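Local coordinates for aminotransferase class I and II (Streptococcus suis 89/1591, PDB 3OP7), which probably transfers amino groups between amino acids and 2-oxo acids, using pyridoxal phosphate held as a Schiff base on a lysine, at residues P81-L85 with T241-R245; V72-Y76 with G232-A236; G89-N94 with A216-L220; A188-E194 with S206-Y211. All coordinates share one frame; numbering follows the deposited sequence.

All four contacts reach the mixed central sheet of the PLP-binding fold. Interactions 1 and 2 share its border, where strands 84-87 and 232-235 are neighbours: interaction 1 is partly exposed and mixes a leucine with threonine and arginine, whereas interaction 2 is buried and centres on a tryptophan. Interaction 3 lies deepest, its centre about 8 Å from that of the chain, and is made of small side chains beside the cofactor phosphate. Interaction 4 is also buried but the most polar, with three hydrogen bonds between its segments. Strand 214-219 lies between strands 232-235 and 189-193, so interaction 3 is joined by backbone pairing to interactions 2 and 4.

Interaction 1. Residues P81-L85 with T241-R245; sequences PEQIL and TDILR
Leu85 points from the edge strand of the central sheet toward the Thr241-Arg245 segment, meeting Thr241 and Leu244 of helix 238-244 and Arg245 just after it, each in a different way. The sheet is that of the large domain of a fold-type I PLP enzyme, and strand 84-87 is its outermost strand on this side within the chain. With Thr241 the leucine runs in the opposite sense, the two side chains sliding past each other until Leu85 CG lies 3.9 Å from Thr241 CG2. The CD1 branch reaches the base of the Leu244 side chain, Leu85 CD1 to Leu244 CB 3.7 Å. Its other branch is crossed at about a right angle by the extended Arg245 chain, Leu85 CD2 standing 3.9 Å from Arg245 CG.

Thr241 turns its two branches to different tasks. With the methyl swung opposite the amide nitrogen (chi1 -61° for OG1), Thr241 CG2 lies 3.5 Å from Glu82 O of the short 3-10 turn, while OG1 bonds to Asn237 O one helical turn back. Gln83 points away from the helix, its amide held by Lys80 N and Ala236 O.

The Arg245 contacts are those of one of two modelled conformers. Its NE forms a salt bridge with Glu63, and Arg245 NH1 pairs with Asp242 OD1 at 3.0 Å; in this conformer the carboxylates are its main partners. The Arg245 carbonyl accepts from Asn14 of the second subunit, which places this corner near the dimer interface. Toward the turn there is a tentative, weak bond, Arg245 NH2 to Glu82 O at 3.4 Å, bent to 142° at the hydrogen.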
loop_
_atom_site.group_PDB
_atom_site.type_symbol
_atom_site.label_atom_id
_atom_site.label_comp_id
_atom_site.label_asym_id
_atom_site.label_seq_id
_atom_site.Cartn_x
_atom_site.Cartn_y
_atom_site.Cartn_z
ATOM N N PRO A 81 12.829 -6.924 18.112
ATOM C CA PRO A 81 11.648 -7.158 17.278
ATOM C C PRO A 81 10.596 -6.059 17.333
ATOM O O PRO A 81 9.914 -5.813 16.329
ATOM C CB PRO A 81 11.039 -8.444 17.876
ATOM C CG PRO A 81 12.135 -9.101 18.615
ATOM C CD PRO A 81 13.173 -8.083 18.967
ATOM N N GLU A 82 10.396 -5.458 18.507
ATOM C CA GLU A 82 9.420 -4.376 18.668
ATOM C C GLU A 82 9.718 -3.134 17.804
ATOM O O GLU A 82 8.861 -2.277 17.621
ATOM C CB GLU A 82 9.298 -3.962 20.154
ATOM C CG GLU A 82 10.615 -3.280 20.681
ATOM C CD GLU A 82 10.736 -3.153 22.221
ATOM O OE1 GLU A 82 9.896 -2.473 22.838
ATOM O OE2 GLU A 82 11.716 -3.680 22.801
ATOM N N GLN A 83 10.923 -3.040 17.253
ATOM C CA GLN A 83 11.310 -1.936 16.391
ATOM C C GLN A 83 10.971 -2.193 14.898
ATOM O O GLN A 83 11.312 -1.365 14.034
ATOM C CB GLN A 83 12.804 -1.696 16.525
ATOM C CG GLN A 83 13.263 -1.198 17.915
ATOM C CD GLN A 83 14.750 -1.074 17.994
ATOM O OE1 GLN A 83 15.416 -1.871 18.666
ATOM N NE2 GLN A 83 15.310 -0.078 17.302
ATOM N N ILE A 84 10.279 -3.304 14.598
ATOM C CA ILE A 84 10.015 -3.719 13.199
ATOM C C ILE A 84 8.557 -3.603 12.899
ATOM O O ILE A 84 7.736 -4.153 13.662
ATOM C CB ILE A 84 10.449 -5.181 12.954
ATOM C CG1 ILE A 84 11.924 -5.398 13.353
ATOM C CG2 ILE A 84 10.245 -5.588 11.481
ATOM C CD1 ILE A 84 13.000 -4.440 12.642
ATOM N N LEU A 85 8.224 -2.914 11.809
ATOM C CA LEU A 85 6.878 -2.881 11.281
ATOM C C LEU A 85 6.869 -3.418 9.855
ATOM O O LEU A 85 7.535 -2.895 8.971
ATOM C CB LEU A 85 6.264 -1.476 11.282
ATOM C CG LEU A 85 6.083 -0.797 12.629
ATOM C CD1 LEU A 85 5.617 0.640 12.397
ATOM C CD2 LEU A 85 5.068 -1.591 13.482
ATOM N N THR A 241 8.832 4.209 15.822
ATOM C CA THR A 241 7.962 3.051 15.598
ATOM C C THR A 241 6.584 3.306 16.172
ATOM O O THR A 241 5.535 3.028 15.551
ATOM C CB THR A 241 8.580 1.766 16.185
ATOM O OG1 THR A 241 9.840 1.529 15.525
ATOM C CG2 THR A 241 7.709 0.550 15.919
ATOM N N ASP A 242 6.571 3.851 17.377
ATOM C CA ASP A 242 5.270 4.187 18.003
ATOM C C ASP A 242 4.462 5.224 17.231
ATOM O O ASP A 242 3.228 5.166 17.263
ATOM C CB ASP A 242 5.449 4.730 19.415
ATOM C CG ASP A 242 5.537 3.639 20.474
ATOM O OD1 ASP A 242 5.125 2.500 20.188
ATOM O OD2 ASP A 242 6.004 3.941 21.617
ATOM N N ILE A 243 5.122 6.187 16.586
ATOM C CA ILE A 243 4.400 7.151 15.750
ATOM C C ILE A 243 3.803 6.465 14.533
ATOM O O ILE A 243 2.580 6.540 14.272
ATOM C CB ILE A 243 5.292 8.302 15.320
ATOM C CG1 ILE A 243 5.713 9.159 16.516
ATOM C CG2 ILE A 243 4.604 9.135 14.268
ATOM C CD1 ILE A 243 6.816 10.169 16.207
ATOM N N LEU A 244 4.642 5.702 13.848
ATOM C CA LEU A 244 4.234 5.078 12.568
ATOM C C LEU A 244 3.026 4.171 12.723
ATOM O O LEU A 244 2.238 4.053 11.817
ATOM C CB LEU A 244 5.374 4.303 11.944
ATOM C CG LEU A 244 6.678 5.046 11.662
ATOM C CD1 LEU A 244 7.729 4.187 10.871
ATOM C CD2 LEU A 244 6.514 6.374 10.967
ATOM N N ARG A 245 2.909 3.504 13.871
ATOM C CA ARG A 245 1.856 2.505 14.074
ATOM C C ARG A 245 0.453 3.079 13.965
ATOM O O ARG A 245 -0.502 2.324 13.765
ATOM C CB ARG A 245 1.944 1.889 15.456
ATOM C CG ARG A 245 3.072 0.969 15.704
ATOM C CD ARG A 245 2.766 0.271 17.009
ATOM N NE ARG A 245 3.543 -0.924 17.065
ATOM C CZ ARG A 245 4.717 -0.958 17.660
ATOM N NH1 ARG A 245 5.142 0.125 18.291
ATOM N NH2 ARG A 245 5.438 -2.067 17.658
#

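Interaction 2. Residues V72-Y76 with G232-A236; sequences VSQLY and GWVAA
Val72, Leu75 and Tyr76 gather round the indole of Trp233, joining helix 66-73 and the following type I turn, from Ser73 to Tyr76, to strand 232-235. This strand runs antiparallel to both of its neighbours in the mixed central sheet of the PLP-dependent transferase fold, and the turn packs against one side of it.

The contact over the ring face is a CH-pi interaction. Val72 CG1 sits 3.4 Å from the centroid of the Trp233 five-membered ring, only 12° off its normal, so the methyl lies almost squarely above the pyrrole. The second branch reaches the benzo half, with Val72 CG2 3.8 Å from Trp233 CE3. The valine thus straddles both rings.

Other apolar contacts complete the surround. The Leu75 side chain crosses that of Trp233 at about a right angle, Leu75 CD1 coming within 3.8 Å of Trp233 CZ2, neither over the face nor at the edge. Further along the strand, Ala235 CB approaches the phenol of Tyr76, 4.3 Å from Tyr76 CZ. Ile84 of the edge strand also touches Val72, Trp233 and Ala235, continuing the same apolar cluster.

A single polar bond spans the two segments. It ties the indole N-H, the polar group of an otherwise hydrocarbon surface, to the tyrosine hydroxyl and so fixes the rotation of the indole while Val72 covers its face. Trp233 NE1 donates to Tyr76 OH at 2.9 Å; the bond is nearly straight at 174°, and the oxygen lies 4° from the indole plane.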
loop_
_atom_site.group_PDB
_atom_site.type_symbol
_atom_site.label_atom_id
_atom_site.label_comp_id
_atom_site.label_asym_id
_atom_site.label_seq_id
_atom_site.Cartn_x
_atom_site.Cartn_y
_atom_site.Cartn_z
ATOM N N VAL A 72 13.571 -10.566 11.046
ATOM C CA VAL A 72 14.042 -9.273 10.545
ATOM C C VAL A 72 14.994 -8.609 11.541
ATOM O O VAL A 72 16.070 -8.148 11.150
ATOM C CB VAL A 72 12.914 -8.317 10.182
ATOM C CG1 VAL A 72 13.479 -6.890 9.949
ATOM C CG2 VAL A 72 12.119 -8.792 8.936
ATOM N N SER A 73 14.602 -8.536 12.822
ATOM C CA SER A 73 15.456 -7.931 13.875
ATOM C C SER A 73 16.859 -8.559 13.891
ATOM O O SER A 73 17.854 -7.872 14.093
ATOM C CB SER A 73 14.740 -7.968 15.243
ATOM O OG SER A 73 14.786 -9.247 15.839
ATOM N N GLN A 74 16.924 -9.850 13.617
ATOM C CA GLN A 74 18.153 -10.613 13.660
ATOM C C GLN A 74 19.099 -10.303 12.480
ATOM O O GLN A 74 20.287 -10.656 12.515
ATOM C CB GLN A 74 17.853 -12.107 13.723
ATOM C CG GLN A 74 17.349 -12.584 15.081
ATOM C CD GLN A 74 16.937 -14.050 15.068
ATOM O OE1 GLN A 74 16.341 -14.545 14.100
ATOM N NE2 GLN A 74 17.236 -14.747 16.147
ATOM N N LEU A 75 18.584 -9.644 11.449
ATOM C CA LEU A 75 19.435 -9.208 10.311
ATOM C C LEU A 75 20.358 -8.046 10.719
ATOM O O LEU A 75 21.314 -7.756 10.022
ATOM C CB LEU A 75 18.587 -8.794 9.105
ATOM C CG LEU A 75 17.644 -9.848 8.495
ATOM C CD1 LEU A 75 16.703 -9.237 7.485
ATOM C CD2 LEU A 75 18.467 -10.998 7.868
ATOM N N TYR A 76 20.064 -7.407 11.839
ATOM C CA TYR A 76 20.787 -6.252 12.332
ATOM C C TYR A 76 21.479 -6.551 13.625
ATOM O O TYR A 76 21.139 -7.540 14.298
ATOM C CB TYR A 76 19.802 -5.134 12.646
ATOM C CG TYR A 76 18.956 -4.710 11.483
ATOM C CD1 TYR A 76 17.741 -5.341 11.223
ATOM C CD2 TYR A 76 19.363 -3.698 10.630
ATOM C CE1 TYR A 76 16.934 -4.955 10.158
ATOM C CE2 TYR A 76 18.572 -3.308 9.543
ATOM C CZ TYR A 76 17.340 -3.938 9.301
ATOM O OH TYR A 76 16.586 -3.541 8.200
ATOM N N GLY A 232 7.808 -5.730 2.904
ATOM C CA GLY A 232 8.902 -4.941 3.373
ATOM C C GLY A 232 8.796 -4.643 4.853
ATOM O O GLY A 232 7.922 -5.210 5.554
ATOM N N TRP A 233 9.697 -3.784 5.336
ATOM C CA TRP A 233 9.578 -3.321 6.700
ATOM C C TRP A 233 10.258 -1.984 6.894
ATOM O O TRP A 233 11.096 -1.557 6.089
ATOM C CB TRP A 233 10.211 -4.337 7.659
ATOM C CG TRP A 233 11.669 -4.635 7.443
ATOM C CD1 TRP A 233 12.741 -3.947 7.999
ATOM C CD2 TRP A 233 12.261 -5.653 6.610
ATOM N NE1 TRP A 233 13.926 -4.515 7.594
ATOM C CE2 TRP A 233 13.655 -5.560 6.759
ATOM C CE3 TRP A 233 11.747 -6.654 5.772
ATOM C CZ2 TRP A 233 14.527 -6.415 6.086
ATOM C CZ3 TRP A 233 12.611 -7.497 5.131
ATOM C CH2 TRP A 233 13.977 -7.363 5.286
ATOM N N VAL A 234 9.868 -1.351 7.997
ATOM C CA VAL A 234 10.638 -0.280 8.596
ATOM C C VAL A 234 11.261 -0.760 9.909
ATOM O O VAL A 234 10.567 -1.437 10.711
ATOM C CB VAL A 234 9.721 0.914 8.919
ATOM C CG1 VAL A 234 10.534 2.086 9.484
ATOM C CG2 VAL A 234 8.906 1.295 7.694
ATOM N N ALA A 235 12.528 -0.408 10.120
ATOM C CA ALA A 235 13.205 -0.603 11.377
ATOM C C ALA A 235 13.537 0.786 11.891
ATOM O O ALA A 235 14.144 1.564 11.190
ATOM C CB ALA A 235 14.465 -1.443 11.230
ATOM N N ALA A 236 13.119 1.120 13.103
ATOM C CA ALA A 236 13.375 2.461 13.632
ATOM C C ALA A 236 13.471 2.406 15.154
ATOM O O ALA A 236 13.190 1.373 15.764
ATOM C CB ALA A 236 12.264 3.403 13.208
#

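Interaction 3. Residues G89-N94 with A216-L220; sequences GATGAN and AVNSL
The 89-94 segment of helix 89-101 runs nearly antiparallel over strand 216-219, the two short axes approaching to 7.1 Å with 159° between their directions, and Ala90 and Ser219 are the closest backbone pair. Such a close approach suits the small residues on the helix face. Val217 packs against both alanines: Val217 CG1 is 3.7 Å from Ala90 CB, and Val217 CG2 lies 3.7 Å from Ala93 CB. A chi1 of 158°, which turns CG1 opposite the amide nitrogen, spreads the two methyls along the helix. Asn94 crosses the valine at a slant and lays its carbonyl oxygen over both branches, Asn94 OD1 being 3.4 Å from Val217 CG1. Ser219 CB packs 3.4 Å from Ala90 N.

The polar groups serve partners beyond the contact. The Asn94 amide nitrogen donates to Gln117 and to Asp193, the latter bonded to the pyridine nitrogen of the cofactor on Lys222. Ala90 N, Thr91 OG1 and Ser219 OG all bond to the cofactor phosphate, and Ser219 OG also accepts from Ser221 N. Asn94 OD1, buried against methyls, has no polar partner in the model. Apolar packing thus sets helix and strand together, while their polar atoms form part of the phosphate site.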
loop_
_atom_site.group_PDB
_atom_site.type_symbol
_atom_site.label_atom_id
_atom_site.label_comp_id
_atom_site.label_asym_id
_atom_site.label_seq_id
_atom_site.Cartn_x
_atom_site.Cartn_y
_atom_site.Cartn_z
ATOM N N GLY A 89 5.851 -4.048 0.822
ATOM C CA GLY A 89 7.082 -3.680 0.152
ATOM C C GLY A 89 7.844 -2.571 0.821
ATOM O O GLY A 89 7.310 -1.903 1.736
ATOM N N ALA A 90 9.069 -2.343 0.364
ATOM C CA ALA A 90 9.781 -1.101 0.660
ATOM C C ALA A 90 8.978 0.137 0.202
ATOM O O ALA A 90 9.060 1.192 0.836
ATOM C CB ALA A 90 11.202 -1.112 0.087
ATOM N N THR A 91 8.146 -0.022 -0.846
ATOM C CA THR A 91 7.261 1.045 -1.318
ATOM C C THR A 91 6.427 1.574 -0.156
ATOM O O THR A 91 6.390 2.776 0.126
ATOM C CB THR A 91 6.383 0.589 -2.505
ATOM O OG1 THR A 91 7.214 0.175 -3.623
ATOM C CG2 THR A 91 5.528 1.726 -2.986
ATOM N N GLY A 92 5.726 0.641 0.492
ATOM C CA GLY A 92 4.859 1.011 1.588
ATOM C C GLY A 92 5.607 1.534 2.777
ATOM O O GLY A 92 5.081 2.424 3.502
ATOM N N ALA A 93 6.840 1.043 2.987
ATOM C CA ALA A 93 7.643 1.481 4.107
ATOM C C ALA A 93 8.124 2.946 3.923
ATOM O O ALA A 93 7.963 3.785 4.820
ATOM C CB ALA A 93 8.813 0.600 4.364
ATOM N N ASN A 94 8.672 3.252 2.747
ATOM C CA ASN A 94 9.058 4.647 2.479
ATOM C C ASN A 94 7.882 5.591 2.624
ATOM O O ASN A 94 8.034 6.668 3.226
ATOM C CB ASN A 94 9.692 4.837 1.065
ATOM C CG ASN A 94 11.073 4.273 0.924
ATOM O OD1 ASN A 94 11.892 4.278 1.861
ATOM N ND2 ASN A 94 11.419 3.914 -0.321
ATOM N N ALA A 216 15.536 2.588 8.875
ATOM C CA ALA A 216 15.878 1.637 7.826
ATOM C C ALA A 216 14.645 1.105 7.139
ATOM O O ALA A 216 13.702 0.692 7.819
ATOM C CB ALA A 216 16.677 0.471 8.413
ATOM N N VAL A 217 14.647 1.172 5.808
ATOM C CA VAL A 217 13.579 0.634 4.999
ATOM C C VAL A 217 14.200 -0.496 4.205
ATOM O O VAL A 217 15.311 -0.395 3.643
ATOM C CB VAL A 217 12.917 1.707 4.098
ATOM C CG1 VAL A 217 12.198 1.073 2.882
ATOM C CG2 VAL A 217 11.938 2.569 4.924
ATOM N N ASN A 218 13.506 -1.632 4.164
ATOM C CA ASN A 218 14.026 -2.753 3.404
ATOM C C ASN A 218 12.862 -3.636 2.930
ATOM O O ASN A 218 11.698 -3.361 3.215
ATOM C CB ASN A 218 15.045 -3.540 4.228
ATOM C CG ASN A 218 16.175 -4.201 3.367
ATOM O OD1 ASN A 218 15.923 -4.694 2.263
ATOM N ND2 ASN A 218 17.445 -4.186 3.873
ATOM N N SER A 219 13.197 -4.664 2.164
ATOM C CA SER A 219 12.160 -5.607 1.715
ATOM C C SER A 219 12.732 -6.887 1.151
ATOM O O SER A 219 13.938 -7.038 1.011
ATOM C CB SER A 219 11.250 -4.977 0.711
ATOM O OG SER A 219 11.737 -5.008 -0.577
ATOM N N LEU A 220 11.835 -7.801 0.829
ATOM C CA LEU A 220 12.224 -9.090 0.270
ATOM C C LEU A 220 12.250 -9.046 -1.250
ATOM O O LEU A 220 12.490 -10.076 -1.877
ATOM C CB LEU A 220 11.336 -10.205 0.752
ATOM C CG LEU A 220 11.344 -10.425 2.291
ATOM C CD1 LEU A 220 10.358 -11.523 2.743
ATOM C CD2 LEU A 220 12.750 -10.728 2.825
#

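Interaction 4. Residues A188-E194 with S206-Y211; sequences AYILSDE and SIIEVY. With EDO (1,2-ethanediol), chain K.
The carboxylate of Glu194, buried just past strand 189-193, grips the start of helix 207-210 with both oxygens. Each uses its syn lone pair: Glu194 OE1 accepts from Ser206 OG at 2.7 Å, and Glu194 OE2 from Ile207 N at 2.9 Å in a fairly straight bond of 168°. Glu194 OE2 also accepts from Ser192 OG at 2.8 Å, on its anti side and 32° out of the carboxylate plane, so three donors fix the group's rotation and probably stabilise its negative charge. Ser206 OG in turn gives the helix a weak cap at Ile208 N. The reciprocal bond, Ser206 N to Glu209 OE1, completes a capping box, and that same glutamate oxygen accepts from a bound 1,2-ethanediol.

Away from the carboxylate, back along the strand, the packing is apolar. Ile207 CG2 is pressed tightly against Ser192 CB at 3.5 Å, while Ile207 CG1 lies 3.7 Å from Ile190 CG2 as the two isoleucines cross at about a right angle. The Tyr211 ring passes Ile190 in a similar crossing. At its far end Tyr211 OH donates to Ala188 O at 2.7 Å, tilted 25° from the carbonyl plane. The short, weakly bonded helix 207-210 lies on the connection between the parallel strands 189-193 and 214-219, a beta-alpha-beta crossover of the PLP-binding domain.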
loop_
_atom_site.group_PDB
_atom_site.type_symbol
_atom_site.label_atom_id
_atom_site.label_comp_id
_atom_site.label_asym_id
_atom_site.label_seq_id
_atom_site.Cartn_x
_atom_site.Cartn_y
_atom_site.Cartn_z
ATOM N N ALA A 188 18.472 15.495 13.058
ATOM C CA ALA A 188 17.725 15.100 11.856
ATOM C C ALA A 188 17.627 13.581 11.781
ATOM O O ALA A 188 18.565 12.873 12.118
ATOM C CB ALA A 188 18.415 15.639 10.568
ATOM N N TYR A 189 16.491 13.076 11.334
ATOM C CA TYR A 189 16.373 11.668 11.059
ATOM C C TYR A 189 17.142 11.437 9.801
ATOM O O TYR A 189 17.253 12.336 8.964
ATOM C CB TYR A 189 14.968 11.275 10.706
ATOM C CG TYR A 189 13.927 11.438 11.789
ATOM C CD1 TYR A 189 13.981 10.681 12.920
ATOM C CD2 TYR A 189 12.857 12.351 11.631
ATOM C CE1 TYR A 189 12.994 10.828 13.925
ATOM C CE2 TYR A 189 11.875 12.498 12.604
ATOM C CZ TYR A 189 11.944 11.727 13.745
ATOM O OH TYR A 189 10.962 11.870 14.710
ATOM N N ILE A 190 17.597 10.215 9.624
ATOM C CA ILE A 190 18.102 9.753 8.327
ATOM C C ILE A 190 17.292 8.531 7.905
ATOM O O ILE A 190 17.335 7.484 8.555
ATOM C CB ILE A 190 19.611 9.395 8.335
ATOM C CG1 ILE A 190 20.487 10.615 8.675
ATOM C CG2 ILE A 190 19.991 8.833 6.938
ATOM C CD1 ILE A 190 21.966 10.304 8.908
ATOM N N LEU A 191 16.507 8.695 6.841
ATOM C CA LEU A 191 15.735 7.612 6.253
ATOM C C LEU A 191 16.680 6.998 5.224
ATOM O O LEU A 191 17.226 7.718 4.350
ATOM C CB LEU A 191 14.537 8.146 5.511
ATOM C CG LEU A 191 13.771 7.151 4.598
ATOM C CD1 LEU A 191 13.378 5.832 5.374
ATOM C CD2 LEU A 191 12.510 7.799 3.955
ATOM N N SER A 192 16.948 5.710 5.358
ATOM C CA SER A 192 17.792 4.997 4.406
ATOM C C SER A 192 17.053 3.795 3.792
ATOM O O SER A 192 16.698 2.845 4.489
ATOM C CB SER A 192 19.065 4.538 5.119
ATOM O OG SER A 192 19.956 3.904 4.210
ATOM N N ASP A 193 16.732 3.897 2.509
ATOM C CA ASP A 193 16.136 2.820 1.767
ATOM C C ASP A 193 17.267 1.860 1.354
ATOM O O ASP A 193 18.168 2.201 0.551
ATOM C CB ASP A 193 15.367 3.399 0.576
ATOM C CG ASP A 193 14.847 2.343 -0.404
ATOM O OD1 ASP A 193 15.391 1.227 -0.490
ATOM O OD2 ASP A 193 13.973 2.703 -1.196
ATOM N N GLU A 194 17.250 0.706 1.998
ATOM C CA GLU A 194 18.286 -0.270 1.934
ATOM C C GLU A 194 17.898 -1.538 1.206
ATOM O O GLU A 194 18.455 -2.602 1.472
ATOM C CB GLU A 194 18.835 -0.545 3.352
ATOM C CG GLU A 194 19.444 0.725 3.926
ATOM C CD GLU A 194 19.849 0.717 5.390
ATOM O OE1 GLU A 194 19.425 -0.167 6.157
ATOM O OE2 GLU A 194 20.659 1.627 5.756
ATOM N N SER A 206 23.685 -0.986 8.171
ATOM C CA SER A 206 22.402 -0.263 8.095
ATOM C C SER A 206 22.505 1.058 8.849
ATOM O O SER A 206 23.224 1.171 9.849
ATOM C CB SER A 206 21.285 -1.096 8.694
ATOM O OG SER A 206 20.063 -0.350 8.728
ATOM N N ILE A 207 21.761 2.046 8.378
ATOM C CA ILE A 207 21.662 3.327 9.085
ATOM C C ILE A 207 21.325 3.153 10.536
ATOM O O ILE A 207 21.865 3.824 11.399
ATOM C CB ILE A 207 20.693 4.343 8.379
ATOM C CG1 ILE A 207 21.024 5.773 8.789
ATOM C CG2 ILE A 207 19.181 4.057 8.576
ATOM C CD1 ILE A 207 22.450 6.260 8.449
ATOM N N ILE A 208 20.421 2.230 10.832
ATOM C CA ILE A 208 20.029 2.047 12.217
ATOM C C ILE A 208 21.110 1.406 13.110
ATOM O O ILE A 208 21.017 1.487 14.335
ATOM C CB ILE A 208 18.740 1.232 12.268
ATOM C CG1 ILE A 208 18.016 1.487 13.594
ATOM C CG2 ILE A 208 19.047 -0.223 11.947
ATOM C CD1 ILE A 208 16.667 0.796 13.713
ATOM N N GLU A 209 22.152 0.831 12.511
ATOM C CA GLU A 209 23.303 0.301 13.252
ATOM C C GLU A 209 24.351 1.380 13.571
ATOM O O GLU A 209 25.284 1.134 14.379
ATOM C CB GLU A 209 23.942 -0.865 12.465
ATOM C CG GLU A 209 23.019 -2.089 12.356
ATOM C CD GLU A 209 23.499 -3.159 11.400
ATOM O OE1 GLU A 209 24.023 -2.877 10.293
ATOM O OE2 GLU A 209 23.281 -4.340 11.737
ATOM N N VAL A 210 24.232 2.539 12.928
ATOM C CA VAL A 210 25.144 3.642 13.190
ATOM C C VAL A 210 24.492 4.893 13.766
ATOM O O VAL A 210 25.217 5.832 14.117
ATOM C CB VAL A 210 25.978 4.012 11.937
ATOM C CG1 VAL A 210 26.963 2.876 11.560
ATOM C CG2 VAL A 210 25.120 4.376 10.763
ATOM N N TYR A 211 23.168 4.911 13.868
ATOM C CA TYR A 211 22.428 6.108 14.321
ATOM C C TYR A 211 21.109 5.745 14.946
ATOM O O TYR A 211 20.271 5.090 14.307
ATOM C CB TYR A 211 22.188 7.020 13.118
ATOM C CG TYR A 211 21.671 8.427 13.386
ATOM C CD1 TYR A 211 22.058 9.152 14.522
ATOM C CD2 TYR A 211 20.889 9.058 12.451
ATOM C CE1 TYR A 211 21.635 10.469 14.726
ATOM C CE2 TYR A 211 20.424 10.349 12.645
ATOM C CZ TYR A 211 20.813 11.058 13.790
ATOM O OH TYR A 211 20.387 12.327 13.979
HETATM C C1 EDO K . 26.799 -4.171 12.553
HETATM O O1 EDO K . 27.123 -3.085 13.439
HETATM C C2 EDO K . 27.223 -3.827 11.126
HETATM O O2 EDO K . 26.372 -4.388 10.107
#